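Local coordinates for protein exoglucanase A (Cellulomonas fimi, PDB 7CBD) that hydrolyses beta-1,4-glucosidic bonds of cellulose with inversion of anomeric configuration, releasing cellobiose from non-reducing chain ends, the part considered here being its family 6 catalytic domain, at residues A[8-13]-A[358-363]; A[14-19]-A[74-79]; A[142-147]-A[187-192]. All coordinates share one frame; numbering follows the deposited sequence.

Interaction 1. Residues A[8-13]-A[358-363]; sequences NPYAGA and LDAFVW
D359 and N8 lie flat against each other where the N-terminal loop meets the start of strand 358-362. With CG anti to the backbone N (chi1 178°), the N8 amide is swung over to D359. The amide of N8 and the carboxylate of D359 are stacked with their planes only 17° apart, the two side chains running past each other in opposite directions, and N8 CG comes to 3.4 Å from D359 CG. A single hydrogen bond fastens the pair: N8 ND2 donates to the backbone O of D359 at 3.2 Å, within the plane of its own amide and onto a lone pair of the carbonyl. The other end of the amide faces back into its own segment, N8 OD1 accepting from the backbone N of Y10 at 3.0 Å in an Asx turn. Both ends of the amide are therefore engaged, which fixes its rotation and leaves little doubt which end is nitrogen. The backbone from N8 to A11 makes a type I turn, and a type II turn from Y10 to A13 follows.

Y10 carries the apolar half. Its ring stands over the strand with the methyl of A360 above one face, A360 CB lying 3.9 Å from the ring centroid in a CH-pi contact. Farther along, V362 CG1 touches Y10 CE1 at 3.6 Å, the two side chains crossing at about a right angle. The polar tips reach beyond the contact, Y10 OH to N90 and D359 OD2 to the hydroxyl of Y190, so the ring and the carboxylate are tied to two other strands as well. The arrangement illustrates how the interior of the distorted alpha/beta barrel of glycoside hydrolase family 6 can be filled: an N-terminal loop inserts a tyrosine among the parallel strands.

Interaction 2. Residues A[14-19]-A[74-79]; sequences VQYVNP and DNAVAQ
Q79 grips the backbone of V17 with both ends of its side-chain amide. Its OE1 accepts from V17 N at 3.0 Å in an almost straight bond, while NE2 donates to V17 O at 2.9 Å, each bond falling on a lone pair of the accepting oxygen. The amide thus presents to V17 the donor and acceptor that a neighbouring strand would offer, and the paired bonds settle its orientation. Water 1, which donates to both Q15 O and Q79 OE1 and lies 2.7 Å from Q79 OE1, steadies this oxygen as a further partner. An extended chain beyond CG (chi2 179°) carries the group from the helix to the loop.

Beside this clasp the packing is tight. The ring of Y16, its CG anti to the backbone N (chi1 175°), lies across the helix surface, with Q79 NE2 3.3 Å from Y16 CE1 and the planes of ring and amide nearly parallel. Y16 CD1 rests against the methyl of A76, with A76 CB at 3.7 Å, and the CB of N75 meets the ring edge in its plane. At the tip of the ring N75 ND2 donates to Y16 OH at 3.2 Å, the hydroxyl lying in the asparagine amide plane and pairing also with H72. F89, edge-to-face with Y16, extends the packing into strand 87-93. The contact thereby joins the chain leaving the short strand 14-15 to helix 69-83, which leads into strand 87-93 of the family 6 barrel; strand 14-15 itself runs parallel to 87-93, and N18 then serves as the N-cap of helix 19-30.

The loose side is at P19. Exposed at the head of its helix, it merely brushes the amide of the partly exposed N75, P19 CG lying 3.6 Å from N75 ND2.

Interaction 3. Residues A[142-147]-A[187-192]; sequences IAATIE and VYNYID
I142 O is approached by two groups of the facing strand: Y188 N donates to it at 2.8 Å, and V187 CA makes a CA-H...O contact at 3.4 Å. The pattern repeats along two parallel strands, with A144 N bonding to Y188 O, Y190 N to A144 O and I146 N to Y190 O, and it fades at a weak 3.4 Å bond from D192 N to I146 O. Beyond it D192 OD2 accepts from G194 N and from water 2.

On the face of I142, A144 and I146, I191 CD1 packs against I146 CG2 at 3.8 Å. I146 CG1 lies anti to the carbonyl carbon (chi1 -52°), which sends CD1 toward N189 OD1; that oxygen is buried and has no polar partner, although N189 ND2 bonds to S225 O. An alanine at I146 would probably open a gap beside I191 CD1 and N189 OD1 and leave both less firmly packed.

This face lies beneath helix 161-182, whose L181 touches I146 and N189; strand, helix and strand form a beta-alpha-beta crossover. On the opposite face Y190 leans toward A143, while strands 87-93 and 228-231 flank the pair.

In the fold
Interaction 1 meets the face of interaction 3 that carries A143 and Y190, their centres about 12 Å apart. D359 OD2 reaches Y190 OH at 2.6 Å in a hydrogen bond, and Y10 OH packs 3.2 Å from A143 CB, so the N-terminal loop links strand 358-362 with strands 141-146 and 187-192. Interaction 2 continues the same loop outward: its centre lies about 15 Å from that of interaction 1, and Q15 OE1 packs 3.8 Å from Y10 CE1. Interactions 2 and 3 do not touch, their nearest atoms being about 7 Å apart. Interaction 3 alone comes near the active site: the D192 side chain is about 6 Å from that of D149, the predicted proton donor.

Interaction 1. Residues A[8-13]-A[358-363]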
ATOM      1  N   ASN A   8       0.563  -3.726  19.571  1.00  6.76           N
ATOM      2  CA  ASN A   8       0.499  -2.708  18.528  1.00  6.37           C
ATOM      3  C   ASN A   8       1.779  -1.890  18.599  1.00  6.88           C
ATOM      4  O   ASN A   8       1.913  -1.020  19.475  1.00  7.08           O
ATOM      5  CB  ASN A   8      -0.722  -1.810  18.702  1.00  6.67           C
ATOM      6  CG  ASN A   8      -0.781  -0.719  17.647  1.00  6.38           C
ATOM      7  OD1 ASN A   8       0.036  -0.693  16.726  1.00  6.51           O
ATOM      8  ND2 ASN A   8      -1.732   0.191  17.781  1.00  8.01           N
ATOM      9  N   PRO A   9       2.736  -2.129  17.693  1.00  6.43           N
ATOM     10  CA  PRO A   9       4.006  -1.394  17.762  1.00  6.11           C
ATOM     11  C   PRO A   9       3.850   0.098  17.519  1.00  6.28           C
ATOM     12  O   PRO A   9       4.737   0.869  17.912  1.00  7.01           O
ATOM     13  CB  PRO A   9       4.861  -2.067  16.678  1.00  7.26           C
ATOM     14  CG  PRO A   9       3.843  -2.543  15.672  1.00  6.63           C
ATOM     15  CD  PRO A   9       2.667  -2.999  16.506  1.00  6.89           C
ATOM     16  N   TYR A  10       2.736   0.531  16.918  1.00  5.67           N
ATOM     17  CA  TYR A  10       2.509   1.945  16.637  1.00  6.22           C
ATOM     18  C   TYR A  10       1.998   2.730  17.838  1.00  7.03           C
ATOM     19  O   TYR A  10       2.107   3.958  17.834  1.00  7.55           O
ATOM     20  CB  TYR A  10       1.523   2.105  15.480  1.00  6.68           C
ATOM     21  CG  TYR A  10       2.008   1.540  14.161  1.00  6.44           C
ATOM     22  CD1 TYR A  10       2.701   2.332  13.257  1.00  6.36           C
ATOM     23  CD2 TYR A  10       1.753   0.218  13.814  1.00  6.69           C
ATOM     24  CE1 TYR A  10       3.143   1.819  12.042  1.00  6.43           C
ATOM     25  CE2 TYR A  10       2.186  -0.308  12.605  1.00  6.46           C
ATOM     26  CZ  TYR A  10       2.873   0.499  11.723  1.00  6.29           C
ATOM     27  OH  TYR A  10       3.296  -0.038  10.530  1.00  6.36           O
ATOM     28  N   ALA A  11       1.440   2.069  18.851  1.00  7.30           N
ATOM     29  CA  ALA A  11       0.813   2.798  19.950  1.00  8.53           C
ATOM     30  C   ALA A  11       1.861   3.591  20.724  1.00  8.84           C
ATOM     31  O   ALA A  11       2.844   3.024  21.209  1.00  8.92           O
ATOM     32  CB  ALA A  11       0.068   1.833  20.871  1.00  9.70           C
ATOM     33  N   GLY A  12       1.650   4.903  20.841  1.00  8.78           N
ATOM     34  CA  GLY A  12       2.593   5.754  21.537  1.00  9.46           C
ATOM     35  C   GLY A  12       3.924   5.929  20.844  1.00  9.26           C
ATOM     36  O   GLY A  12       4.866   6.436  21.459  1.00 11.15           O
ATOM     37  N   ALA A  13       4.030   5.544  19.575  1.00  8.93           N
ATOM     38  CA  ALA A  13       5.295   5.541  18.861  1.00  8.70           C
ATOM     39  C   ALA A  13       5.301   6.603  17.768  1.00  8.96           C
ATOM     40  O   ALA A  13       4.257   7.078  17.318  1.00 10.92           O
ATOM     41  CB  ALA A  13       5.545   4.164  18.236  1.00  9.58           C
ATOM     42  N   LEU A 358      -7.971  -0.764  13.957  1.00  6.74           N
ATOM     43  CA  LEU A 358      -6.852  -0.128  13.272  1.00  7.01           C
ATOM     44  C   LEU A 358      -5.702   0.155  14.233  1.00  7.35           C
ATOM     45  O   LEU A 358      -5.852   0.920  15.189  1.00  9.01           O
ATOM     46  CB  LEU A 358      -7.300   1.178  12.616  1.00  8.23           C
ATOM     47  CG  LEU A 358      -8.312   1.010  11.476  1.00  8.85           C
ATOM     48  CD1 LEU A 358      -8.999   2.335  11.173  1.00 10.19           C
ATOM     49  CD2 LEU A 358      -7.645   0.460  10.222  1.00  9.90           C
ATOM     50  N   ASP A 359      -4.538  -0.424  13.941  1.00  6.55           N
ATOM     51  CA  ASP A 359      -3.330  -0.075  14.682  1.00  6.47           C
ATOM     52  C   ASP A 359      -2.824   1.312  14.306  1.00  6.19           C
ATOM     53  O   ASP A 359      -2.260   2.016  15.155  1.00  5.91           O
ATOM     54  CB  ASP A 359      -2.217  -1.087  14.390  1.00  6.90           C
ATOM     55  CG  ASP A 359      -2.390  -2.405  15.126  1.00  7.06           C
ATOM     56  OD1 ASP A 359      -3.265  -2.529  16.012  1.00  7.01           O
ATOM     57  OD2 ASP A 359      -1.631  -3.341  14.806  1.00  7.37           O
ATOM     58  N   ALA A 360      -2.988   1.705  13.042  1.00  6.06           N
ATOM     59  CA  ALA A 360      -2.441   2.946  12.505  1.00  6.44           C
ATOM     60  C   ALA A 360      -2.915   3.128  11.071  1.00  6.36           C
ATOM     61  O   ALA A 360      -3.288   2.166  10.391  1.00  6.22           O
ATOM     62  CB  ALA A 360      -0.910   2.933  12.513  1.00  6.93           C
ATOM     63  N   PHE A 361      -2.897   4.385  10.625  1.00  6.49           N
ATOM     64  CA  PHE A 361      -2.793   4.703   9.205  1.00  6.18           C
ATOM     65  C   PHE A 361      -1.317   4.899   8.893  1.00  6.27           C
ATOM     66  O   PHE A 361      -0.573   5.492   9.688  1.00  6.53           O
ATOM     67  CB  PHE A 361      -3.566   5.980   8.852  1.00  6.16           C
ATOM     68  CG  PHE A 361      -5.049   5.867   9.051  1.00  7.76           C
ATOM     69  CD1 PHE A 361      -5.712   4.687   8.751  1.00  7.45           C
ATOM     70  CD2 PHE A 361      -5.784   6.945   9.525  1.00  9.48           C
ATOM     71  CE1 PHE A 361      -7.077   4.578   8.932  1.00  8.87           C
ATOM     72  CE2 PHE A 361      -7.158   6.843   9.705  1.00  9.77           C
ATOM     73  CZ  PHE A 361      -7.802   5.654   9.416  1.00  9.49           C
ATOM     74  N   VAL A 362      -0.895   4.387   7.735  1.00  5.56           N
ATOM     75  CA  VAL A 362       0.500   4.397   7.316  1.00  5.46           C
ATOM     76  C   VAL A 362       0.546   4.805   5.852  1.00  5.03           C
ATOM     77  O   VAL A 362      -0.430   4.658   5.115  1.00  6.05           O
ATOM     78  CB  VAL A 362       1.162   3.012   7.504  1.00  5.72           C
ATOM     79  CG1 VAL A 362       1.434   2.740   8.969  1.00  7.28           C
ATOM     80  CG2 VAL A 362       0.255   1.926   6.933  1.00  6.64           C
ATOM     81  N   TRP A 363       1.700   5.321   5.430  1.00  5.04           N
ATOM     82  CA  TRP A 363       1.996   5.533   4.010  1.00  5.18           C
ATOM     83  C   TRP A 363       2.991   4.451   3.617  1.00  5.23           C
ATOM     84  O   TRP A 363       4.202   4.598   3.825  1.00  6.13           O
ATOM     85  CB  TRP A 363       2.554   6.924   3.746  1.00  6.22           C
ATOM     86  CG  TRP A 363       1.527   8.000   3.801  1.00  5.80           C
ATOM     87  CD1 TRP A 363       0.198   7.869   4.113  1.00  5.83           C
ATOM     88  CD2 TRP A 363       1.743   9.387   3.531  1.00  6.00           C
ATOM     89  NE1 TRP A 363      -0.424   9.102   4.042  1.00  6.12           N
ATOM     90  CE2 TRP A 363       0.508  10.048   3.698  1.00  5.72           C
ATOM     91  CE3 TRP A 363       2.867  10.134   3.168  1.00  6.24           C
ATOM     92  CZ2 TRP A 363       0.368  11.425   3.513  1.00  6.89           C
ATOM     93  CZ3 TRP A 363       2.729  11.500   2.987  1.00  6.86           C
ATOM     94  CH2 TRP A 363       1.485  12.132   3.161  1.00  7.13           C
TER

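Interaction 2. Residues A[14-19]-A[74-79]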
ATOM      1  N   VAL A  14       6.504   6.958  17.340  1.00  8.54           N
ATOM      2  CA  VAL A  14       6.708   7.732  16.127  1.00  8.80           C
ATOM      3  C   VAL A  14       7.016   6.758  14.994  1.00  7.30           C
ATOM      4  O   VAL A  14       7.306   5.585  15.219  1.00  8.87           O
ATOM      5  CB  VAL A  14       7.833   8.787  16.321  1.00 11.38           C
ATOM      6  CG1 VAL A  14       9.169   8.115  16.568  1.00 11.18           C
ATOM      7  CG2 VAL A  14       7.910   9.765  15.168  1.00 16.95           C
ATOM      8  N   GLN A  15       6.961   7.242  13.754  1.00  7.50           N
ATOM      9  CA  GLN A  15       7.308   6.441  12.589  1.00  6.91           C
ATOM     10  C   GLN A  15       8.515   7.033  11.866  1.00  7.22           C
ATOM     11  O   GLN A  15       8.699   8.252  11.819  1.00  7.95           O
ATOM     12  CB  GLN A  15       6.126   6.322  11.620  1.00  7.28           C
ATOM     13  CG  GLN A  15       4.916   5.646  12.227  1.00  7.01           C
ATOM     14  CD  GLN A  15       3.817   5.442  11.200  1.00  6.53           C
ATOM     15  OE1 GLN A  15       4.055   4.910  10.114  1.00  7.31           O
ATOM     16  NE2 GLN A  15       2.606   5.861  11.535  1.00  8.39           N
ATOM     17  N   TYR A  16       9.332   6.155  11.287  1.00  6.64           N
ATOM     18  CA  TYR A  16      10.528   6.578  10.562  1.00  6.47           C
ATOM     19  C   TYR A  16      10.178   7.462   9.378  1.00  6.57           C
ATOM     20  O   TYR A  16       9.285   7.139   8.592  1.00  7.51           O
ATOM     21  CB  TYR A  16      11.248   5.341  10.033  1.00  7.25           C
ATOM     22  CG  TYR A  16      12.454   5.608   9.152  1.00  6.08           C
ATOM     23  CD1 TYR A  16      13.623   6.124   9.684  1.00  7.35           C
ATOM     24  CD2 TYR A  16      12.433   5.300   7.792  1.00  6.31           C
ATOM     25  CE1 TYR A  16      14.735   6.350   8.892  1.00  7.64           C
ATOM     26  CE2 TYR A  16      13.543   5.515   6.987  1.00  6.94           C
ATOM     27  CZ  TYR A  16      14.696   6.032   7.550  1.00  6.98           C
ATOM     28  OH  TYR A  16      15.823   6.253   6.784  1.00  7.91           O
ATOM     29  N   VAL A  17      10.922   8.554   9.225  1.00  6.37           N
ATOM     30  CA  VAL A  17      10.829   9.415   8.050  1.00  5.83           C
ATOM     31  C   VAL A  17      12.066   9.184   7.185  1.00  6.70           C
ATOM     32  O   VAL A  17      13.203   9.298   7.666  1.00  7.22           O
ATOM     33  CB  VAL A  17      10.667  10.890   8.451  1.00  6.80           C
ATOM     34  CG1 VAL A  17      10.610  11.781   7.221  1.00  7.94           C
ATOM     35  CG2 VAL A  17       9.407  11.059   9.284  1.00  8.06           C
ATOM     36  N   ASN A  18      11.845   8.848   5.915  1.00  6.29           N
ATOM     37  CA  ASN A  18      12.899   8.470   4.983  1.00  6.54           C
ATOM     38  C   ASN A  18      13.532   9.722   4.387  1.00  7.33           C
ATOM     39  O   ASN A  18      12.888  10.418   3.593  1.00  7.15           O
ATOM     40  CB  ASN A  18      12.281   7.579   3.901  1.00  6.00           C
ATOM     41  CG  ASN A  18      13.257   7.201   2.808  1.00  6.53           C
ATOM     42  OD1 ASN A  18      14.404   7.646   2.787  1.00  7.96           O
ATOM     43  ND2 ASN A  18      12.799   6.363   1.887  1.00  7.33           N
ATOM     44  N   PRO A  19      14.785  10.042   4.736  1.00  7.41           N
ATOM     45  CA  PRO A  19      15.380  11.294   4.236  1.00  7.74           C
ATOM     46  C   PRO A  19      15.593  11.311   2.735  1.00  7.66           C
ATOM     47  O   PRO A  19      15.634  12.397   2.143  1.00  8.12           O
ATOM     48  CB  PRO A  19      16.708  11.388   4.997  1.00  9.32           C
ATOM     49  CG  PRO A  19      17.044   9.972   5.309  1.00 10.16           C
ATOM     50  CD  PRO A  19      15.735   9.257   5.542  1.00  8.54           C
ATOM     51  N   ASP A  74      20.096   2.477  10.515  1.00  6.46           N
ATOM     52  CA  ASP A  74      20.911   3.407  11.295  1.00  7.10           C
ATOM     53  C   ASP A  74      20.203   4.746  11.479  1.00  6.85           C
ATOM     54  O   ASP A  74      20.220   5.323  12.576  1.00  7.76           O
ATOM     55  CB  ASP A  74      22.257   3.627  10.608  1.00  8.39           C
ATOM     56  CG  ASP A  74      23.149   2.399  10.635  1.00  9.72           C
ATOM     57  OD1 ASP A  74      22.935   1.488  11.470  1.00 10.56           O
ATOM     58  OD2 ASP A  74      24.088   2.359   9.803  1.00 10.57           O
ATOM     59  N   ASN A  75      19.585   5.268  10.412  1.00  7.07           N
ATOM     60  CA  ASN A  75      18.823   6.508  10.540  1.00  7.75           C
ATOM     61  C   ASN A  75      17.692   6.340  11.539  1.00  6.99           C
ATOM     62  O   ASN A  75      17.403   7.251  12.324  1.00  7.81           O
ATOM     63  CB  ASN A  75      18.215   6.913   9.200  1.00  7.99           C
ATOM     64  CG  ASN A  75      19.245   7.264   8.159  1.00  9.75           C
ATOM     65  OD1 ASN A  75      20.405   7.535   8.467  1.00 10.41           O
ATOM     66  ND2 ASN A  75      18.817   7.258   6.896  1.00 10.25           N
ATOM     67  N   ALA A  76      17.009   5.194  11.488  1.00  6.77           N
ATOM     68  CA  ALA A  76      15.893   4.951  12.390  1.00  6.72           C
ATOM     69  C   ALA A  76      16.340   4.935  13.847  1.00  6.95           C
ATOM     70  O   ALA A  76      15.642   5.477  14.712  1.00  7.44           O
ATOM     71  CB  ALA A  76      15.178   3.650  12.020  1.00  6.87           C
ATOM     72  N   VAL A  77      17.492   4.320  14.161  1.00  7.07           N
ATOM     73  CA  VAL A  77      17.895   4.372  15.571  1.00  8.87           C
ATOM     74  C   VAL A  77      18.194   5.800  16.010  1.00  8.32           C
ATOM     75  O   VAL A  77      17.852   6.190  17.130  1.00  8.04           O
ATOM     76  CB  VAL A  77      18.922   3.311  16.052  1.00 14.65           C
ATOM     77  CG1 VAL A  77      19.157   2.157  15.102  1.00 14.13           C
ATOM     78  CG2 VAL A  77      20.210   3.924  16.696  1.00 11.73           C
ATOM     79  N   ALA A  78      18.766   6.627  15.121  1.00  7.52           N
ATOM     80  CA  ALA A  78      19.009   8.023  15.492  1.00  8.31           C
ATOM     81  C   ALA A  78      17.697   8.778  15.694  1.00  8.10           C
ATOM     82  O   ALA A  78      17.559   9.558  16.642  1.00  8.88           O
ATOM     83  CB  ALA A  78      19.883   8.710  14.441  1.00  8.44           C
ATOM     84  N   GLN A  79      16.712   8.541  14.820  1.00  7.83           N
ATOM     85  CA  GLN A  79      15.415   9.198  14.966  1.00  7.57           C
ATOM     86  C   GLN A  79      14.714   8.763  16.247  1.00  6.85           C
ATOM     87  O   GLN A  79      14.084   9.586  16.923  1.00  8.36           O
ATOM     88  CB  GLN A  79      14.541   8.919  13.740  1.00  7.44           C
ATOM     89  CG  GLN A  79      14.985   9.668  12.503  1.00  8.01           C
ATOM     90  CD  GLN A  79      14.120   9.365  11.290  1.00  7.33           C
ATOM     91  OE1 GLN A  79      12.923   9.110  11.418  1.00  7.92           O
ATOM     92  NE2 GLN A  79      14.722   9.399  10.103  1.00  7.80           N
TER
HETATM   93  O   HOH W   1      10.721  10.070  12.717  1.00 18.59           O

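Interaction 3. Residues A[142-147]-A[187-192]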
ATOM      1  N   ILE A 142      10.349  -2.735  13.853  1.00  5.84           N
ATOM      2  CA  ILE A 142      10.209  -2.816  12.404  1.00  5.99           C
ATOM      3  C   ILE A 142       8.834  -3.395  12.105  1.00  5.85           C
ATOM      4  O   ILE A 142       8.507  -4.498  12.561  1.00  6.78           O
ATOM      5  CB  ILE A 142      11.328  -3.657  11.763  1.00  6.67           C
ATOM      6  CG1 ILE A 142      12.711  -3.062  12.105  1.00  7.51           C
ATOM      7  CG2 ILE A 142      11.102  -3.755  10.259  1.00  7.59           C
ATOM      8  CD1 ILE A 142      13.421  -3.745  13.256  1.00  9.37           C
ATOM      9  N   ALA A 143       8.018  -2.644  11.374  1.00  5.05           N
ATOM     10  CA  ALA A 143       6.749  -3.152  10.871  1.00  5.61           C
ATOM     11  C   ALA A 143       7.003  -3.592   9.440  1.00  5.92           C
ATOM     12  O   ALA A 143       7.226  -2.758   8.560  1.00  6.01           O
ATOM     13  CB  ALA A 143       5.658  -2.088  10.931  1.00  5.28           C
ATOM     14  N   ALA A 144       7.018  -4.897   9.223  1.00  5.71           N
ATOM     15  CA  ALA A 144       7.312  -5.472   7.918  1.00  5.31           C
ATOM     16  C   ALA A 144       5.990  -5.743   7.211  1.00  4.93           C
ATOM     17  O   ALA A 144       5.203  -6.591   7.656  1.00  5.64           O
ATOM     18  CB  ALA A 144       8.109  -6.760   8.099  1.00  5.69           C
ATOM     19  N   THR A 145       5.729  -4.997   6.134  1.00  4.97           N
ATOM     20  CA  THR A 145       4.602  -5.316   5.266  1.00  5.08           C
ATOM     21  C   THR A 145       5.015  -6.485   4.378  1.00  4.39           C
ATOM     22  O   THR A 145       5.982  -6.378   3.617  1.00  5.34           O
ATOM     23  CB  THR A 145       4.218  -4.098   4.424  1.00  5.18           C
ATOM     24  OG1 THR A 145       3.572  -3.122   5.250  1.00  6.08           O
ATOM     25  CG2 THR A 145       3.256  -4.499   3.303  1.00  6.38           C
ATOM     26  N   ILE A 146       4.300  -7.605   4.484  1.00  4.93           N
ATOM     27  CA  ILE A 146       4.731  -8.872   3.894  1.00  5.40           C
ATOM     28  C   ILE A 146       4.046  -9.061   2.542  1.00  5.26           C
ATOM     29  O   ILE A 146       2.867  -9.428   2.466  1.00  5.44           O
ATOM     30  CB  ILE A 146       4.460 -10.063   4.818  1.00  5.94           C
ATOM     31  CG1 ILE A 146       5.031  -9.845   6.223  1.00  6.93           C
ATOM     32  CG2 ILE A 146       5.029 -11.340   4.200  1.00  6.97           C
ATOM     33  CD1 ILE A 146       6.522  -9.646   6.267  1.00  7.71           C
ATOM     34  N   GLU A 147       4.807  -8.836   1.475  1.00  5.11           N
ATOM     35  CA  GLU A 147       4.532  -9.241   0.097  1.00  4.88           C
ATOM     36  C   GLU A 147       3.188  -8.762  -0.438  1.00  4.71           C
ATOM     37  O   GLU A 147       2.254  -9.554  -0.629  1.00  5.41           O
ATOM     38  CB  GLU A 147       4.749 -10.745  -0.084  1.00  5.53           C
ATOM     39  CG  GLU A 147       6.192 -11.178   0.151  1.00  5.42           C
ATOM     40  CD  GLU A 147       7.162 -10.769  -0.957  1.00  5.42           C
ATOM     41  OE1 GLU A 147       6.719 -10.329  -2.044  1.00  5.79           O
ATOM     42  OE2 GLU A 147       8.388 -10.895  -0.746  1.00  5.66           O
ATOM     43  N   VAL A 187      10.444  -7.270  15.324  1.00  6.79           N
ATOM     44  CA  VAL A 187       9.823  -7.235  14.004  1.00  6.27           C
ATOM     45  C   VAL A 187       8.364  -7.646  14.147  1.00  6.07           C
ATOM     46  O   VAL A 187       8.049  -8.625  14.839  1.00  7.24           O
ATOM     47  CB  VAL A 187      10.563  -8.138  13.000  1.00  7.07           C
ATOM     48  CG1 VAL A 187       9.847  -8.139  11.647  1.00  8.23           C
ATOM     49  CG2 VAL A 187      11.995  -7.670  12.826  1.00  7.56           C
ATOM     50  N   TYR A 188       7.482  -6.886  13.490  1.00  5.71           N
ATOM     51  CA  TYR A 188       6.034  -7.058  13.539  1.00  5.88           C
ATOM     52  C   TYR A 188       5.570  -7.271  12.108  1.00  5.74           C
ATOM     53  O   TYR A 188       5.786  -6.410  11.252  1.00  5.97           O
ATOM     54  CB  TYR A 188       5.384  -5.802  14.143  1.00  5.91           C
ATOM     55  CG  TYR A 188       5.805  -5.622  15.592  1.00  6.12           C
ATOM     56  CD1 TYR A 188       4.979  -6.049  16.623  1.00  6.71           C
ATOM     57  CD2 TYR A 188       7.051  -5.084  15.927  1.00  6.38           C
ATOM     58  CE1 TYR A 188       5.370  -5.938  17.952  1.00  7.25           C
ATOM     59  CE2 TYR A 188       7.457  -4.964  17.259  1.00  6.63           C
ATOM     60  CZ  TYR A 188       6.608  -5.400  18.267  1.00  7.53           C
ATOM     61  OH  TYR A 188       6.984  -5.308  19.594  1.00  9.12           O
ATOM     62  N   ASN A 189       4.964  -8.425  11.839  1.00  4.93           N
ATOM     63  CA  ASN A 189       4.641  -8.838  10.479  1.00  4.74           C
ATOM     64  C   ASN A 189       3.197  -8.491  10.161  1.00  4.88           C
ATOM     65  O   ASN A 189       2.273  -8.998  10.814  1.00  5.81           O
ATOM     66  CB  ASN A 189       4.844 -10.341  10.323  1.00  5.25           C
ATOM     67  CG  ASN A 189       6.291 -10.734  10.398  1.00  5.57           C
ATOM     68  OD1 ASN A 189       7.174  -9.976  10.009  1.00  7.54           O
ATOM     69  ND2 ASN A 189       6.550 -11.925  10.913  1.00  7.07           N
ATOM     70  N   TYR A 190       3.006  -7.655   9.141  1.00  5.19           N
ATOM     71  CA  TYR A 190       1.684  -7.274   8.659  1.00  5.15           C
ATOM     72  C   TYR A 190       1.502  -7.868   7.269  1.00  5.42           C
ATOM     73  O   TYR A 190       2.148  -7.431   6.309  1.00  5.88           O
ATOM     74  CB  TYR A 190       1.530  -5.756   8.645  1.00  5.89           C
ATOM     75  CG  TYR A 190       1.343  -5.177  10.034  1.00  5.44           C
ATOM     76  CD1 TYR A 190       0.070  -4.982  10.556  1.00  5.25           C
ATOM     77  CD2 TYR A 190       2.439  -4.838  10.831  1.00  5.71           C
ATOM     78  CE1 TYR A 190      -0.116  -4.461  11.839  1.00  5.73           C
ATOM     79  CE2 TYR A 190       2.267  -4.321  12.116  1.00  5.81           C
ATOM     80  CZ  TYR A 190       0.985  -4.132  12.605  1.00  6.15           C
ATOM     81  OH  TYR A 190       0.804  -3.613  13.869  1.00  7.08           O
ATOM     82  N   ILE A 191       0.639  -8.875   7.172  1.00  5.24           N
ATOM     83  CA  ILE A 191       0.381  -9.549   5.905  1.00  5.54           C
ATOM     84  C   ILE A 191      -0.499  -8.659   5.032  1.00  4.67           C
ATOM     85  O   ILE A 191      -1.501  -8.103   5.492  1.00  5.65           O
ATOM     86  CB  ILE A 191      -0.268 -10.921   6.163  1.00  6.40           C
ATOM     87  CG1 ILE A 191       0.788 -11.934   6.633  1.00  7.30           C
ATOM     88  CG2 ILE A 191      -1.030 -11.419   4.932  1.00  7.09           C
ATOM     89  CD1 ILE A 191       1.613 -12.539   5.506  1.00  8.52           C
ATOM     90  N   ASP A 192      -0.137  -8.527   3.759  1.00  4.86           N
ATOM     91  CA  ASP A 192      -0.937  -7.727   2.846  1.00  4.89           C
ATOM     92  C   ASP A 192      -2.269  -8.417   2.557  1.00  5.57           C
ATOM     93  O   ASP A 192      -2.321  -9.628   2.323  1.00  5.28           O
ATOM     94  CB  ASP A 192      -0.183  -7.543   1.536  1.00  5.80           C
ATOM     95  CG  ASP A 192      -0.934  -6.677   0.576  1.00  5.67           C
ATOM     96  OD1 ASP A 192      -0.751  -5.452   0.671  1.00  6.72           O
ATOM     97  OD2 ASP A 192      -1.728  -7.213  -0.237  1.00  6.11           O
TER
HETATM   98  O   HOH W   2      -1.193  -9.763  -1.173  1.00  7.31           O